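Local coordinates for pyridoxamine 5'-phosphate oxidase-related, FMN-binding protein (Paracoccus denitrificans, PDB 6VNA) that degrades heme as a noncanonical heme oxygenase specific for c-type heme, within the family of pyridoxamine 5'-phosphate oxidase-like proteins, at the interface of chains A and B. Numbering follows the deposited sequence. Chains: chain A/B, Pyridoxamine 5'-phosphate oxidase-related, FMN-binding protein.

Contact 1: the interface of chains A and B. Residues chain A 40, 42, 63; chain B 94, 139.
Strand 39-48 of chain A and the start of helix 63-70 meet the paired strands 92-101 and 137-141 of chain B, within the face through which two such barrel-like subunits, typical of the pyridoxamine 5'-phosphate oxidase family, lie against each other. The touch is made by small and aliphatic groups. Methyl CD1 of A:Leu40 approaches the beta-carbon CB of B:Ser94 at 3.9 Å, while the other methyl, CD2, turns back within its own chain to CB of A:Ala63, 3.8 Å away. CG lies anti to the backbone N (chi1 178°), which carries the fork away from the strand, and chi2 of 61° then turns one methyl across and the other back. Beside it, methyl CG2 of A:Thr42 comes to 3.9 Å from the hydroxyl OG of B:Ser94. The threonine hydroxyl OG1 sits between its backbone N and carbonyl carbon (chi1 62°); with OG1 there, CG2 takes the place anti to the carbonyl carbon and is the branch directed at B:Ser94. Serine, with a short side chain, meets the leucine methyl through CB and the threonine methyl through OG. B:Leu139 extends methyl CD2 toward the helix start and hides 44 Å² of its surface. A:Ala63, at the first turn of its helix, has just a methyl for a side chain, which probably lets the leucine approach the start of the helix. B:Ser94 and B:Leu139 lie abreast on neighbouring strands, the carbonyl O of B:Ser94 being 2.9 Å from the backbone N of B:Leu139. The tip of B:Leu139 ends with CD2 packed 3.7 Å from CB of A:Ala63.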
# COMPACT_ATOMS: atom_id res chain seq x y z
N LEU A 40 3.97 -0.96 7.88
CA LEU A 40 2.85 0.02 8.04
C LEU A 40 2.33 0.43 6.65
O LEU A 40 3.13 0.96 5.84
CB LEU A 40 3.39 1.25 8.77
CG LEU A 40 2.37 2.37 8.96
CD1 LEU A 40 1.18 1.88 9.80
CD2 LEU A 40 3.01 3.58 9.60
N THR A 42 -0.20 2.77 4.58
CA THR A 42 -0.96 4.04 4.66
C THR A 42 -1.26 4.56 3.24
O THR A 42 -0.52 4.26 2.30
CB THR A 42 -0.20 5.11 5.45
OG1 THR A 42 1.03 5.39 4.78
CG2 THR A 42 0.12 4.72 6.88
N ALA A 63 3.40 9.16 10.99
CA ALA A 63 3.92 7.79 11.19
C ALA A 63 4.77 7.30 10.01
O ALA A 63 5.85 6.76 10.26
CB ALA A 63 2.77 6.85 11.44
N SER B 94 -5.06 1.37 9.39
CA SER B 94 -3.80 0.61 9.26
C SER B 94 -3.71 -0.38 10.43
O SER B 94 -3.95 0.02 11.55
CB SER B 94 -2.64 1.55 9.23
OG SER B 94 -2.74 2.44 8.14
N LEU B 139 -3.79 2.11 13.57
CA LEU B 139 -3.79 3.58 13.34
C LEU B 139 -5.07 3.91 12.58
O LEU B 139 -5.25 3.35 11.49
CB LEU B 139 -2.53 3.91 12.54
CG LEU B 139 -1.62 4.98 13.13
CD1 LEU B 139 -1.12 4.55 14.50
CD2 LEU B 139 -0.46 5.28 12.20

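Contact 2: the interface of chains A and B. Residues chain A 28, 41, 77; chain B 28-29, 41, 77.
At the centre, methyl CG1 of A:Val41 faces its twin CG1 of B:Val41 at 4.0 Å, the two valines of strands 39-48 meeting close to the two-fold axis of the dimer. In each, CG1 stands anti to the backbone N (chi1 -165° in A:Val41), which aims this branch at the partner chain. A beta-branched residue suits the place, since it favours a strand and offers a short, stiff methyl rather than a flexible tail. Around this pair, the side chains of A:Val41 and B:Leu77 cross obliquely, with CG1 of the valine 3.7 Å from CB of the leucine, and A:Leu77 meets B:Val41 with the chains exchanged. B:Leu77 also lies over the valine's backbone: the carbonyl O of A:Val41 is 3.5 Å from CB of B:Leu77, and methyl CD1 of that leucine comes almost as near, so the oxygen rests against aliphatic carbon. Further along the axis the contact becomes polar. A:Ser28 and B:Ser28 turn their hydroxyls to one another and share a hydrogen bond of 2.8 Å between their OG atoms; which one donates is not decided by the positions. Both hydroxyls meet at near-tetrahedral angles, 109° at OG of A:Ser28 and 115° at OG of B:Ser28. Serine fits because it is small enough for the two strands to draw close and can both give and accept a hydrogen, as a self-pairing across symmetry requires. The leucines border this bond: methyl CD2 of B:Leu77 stands 3.7 Å from OG of A:Ser28.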
# COMPACT_ATOMS: atom_id res chain seq x y z
N SER A 28 -1.15 3.22 -2.03
CA SER A 28 -0.85 2.59 -0.73
C SER A 28 0.68 2.59 -0.56
O SER A 28 1.36 2.02 -1.42
CB SER A 28 -1.40 1.20 -0.66
OG SER A 28 -2.79 1.21 -0.83
N VAL A 41 1.05 0.17 6.36
CA VAL A 41 0.42 0.46 5.04
C VAL A 41 -0.53 1.64 5.22
O VAL A 41 -1.50 1.49 6.01
CB VAL A 41 -0.29 -0.78 4.46
CG1 VAL A 41 -0.60 -0.58 2.99
CG2 VAL A 41 0.55 -2.04 4.66
N LEU A 77 1.84 0.31 -3.78
CA LEU A 77 0.76 -0.24 -4.65
C LEU A 77 0.08 0.91 -5.39
O LEU A 77 -0.42 1.86 -4.75
CB LEU A 77 -0.28 -0.98 -3.81
CG LEU A 77 -1.33 -1.73 -4.63
CD1 LEU A 77 -0.67 -2.63 -5.68
CD2 LEU A 77 -2.22 -2.57 -3.72
N SER B 28 -5.13 -3.43 1.05
CA SER B 28 -3.69 -3.46 0.74
C SER B 28 -2.99 -4.26 1.84
O SER B 28 -3.10 -3.86 3.03
CB SER B 28 -3.10 -2.08 0.61
OG SER B 28 -3.79 -1.32 -0.37
N LEU B 29 -2.36 -5.38 1.46
CA LEU B 29 -1.53 -6.22 2.35
C LEU B 29 -0.09 -5.73 2.21
O LEU B 29 0.33 -5.46 1.08
CB LEU B 29 -1.62 -7.69 1.94
CG LEU B 29 -0.89 -8.67 2.85
CD1 LEU B 29 -1.44 -8.63 4.25
CD2 LEU B 29 -0.99 -10.08 2.32
N VAL B 41 3.76 -4.34 -1.16
CA VAL B 41 2.32 -3.97 -0.98
C VAL B 41 1.53 -4.47 -2.19
O VAL B 41 1.81 -4.01 -3.33
CB VAL B 41 2.12 -2.46 -0.76
CG1 VAL B 41 0.69 -2.14 -0.41
CG2 VAL B 41 3.04 -1.93 0.32
N LEU B 77 -4.13 -2.19 5.11
CA LEU B 77 -4.81 -0.88 4.99
C LEU B 77 -6.23 -1.17 4.50
O LEU B 77 -6.38 -1.88 3.48
CB LEU B 77 -4.05 0.03 4.03
CG LEU B 77 -4.76 1.33 3.64
CD1 LEU B 77 -4.96 2.21 4.85
CD2 LEU B 77 -3.99 2.09 2.57

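The C-alpha centres of contact 1 and contact 2 lie about 10 Å apart, and strand 39-48 of chain A runs through both. Its consecutive residues point to alternate sides: A:Leu40 and A:Thr42 serve contact 1, while A:Val41 between them serves contact 2. One strand is thus gripped from both sides by chain B, on strands 92-101 and 137-141 in one case and strands 26-32, 39-48 and 73-78 in the other. Contact 2 straddles the symmetry axis, whereas contact 1 lies off the axis and recurs with the chains exchanged. Together they probably help fix the mutual orientation of the subunits in the dimer expected for this family.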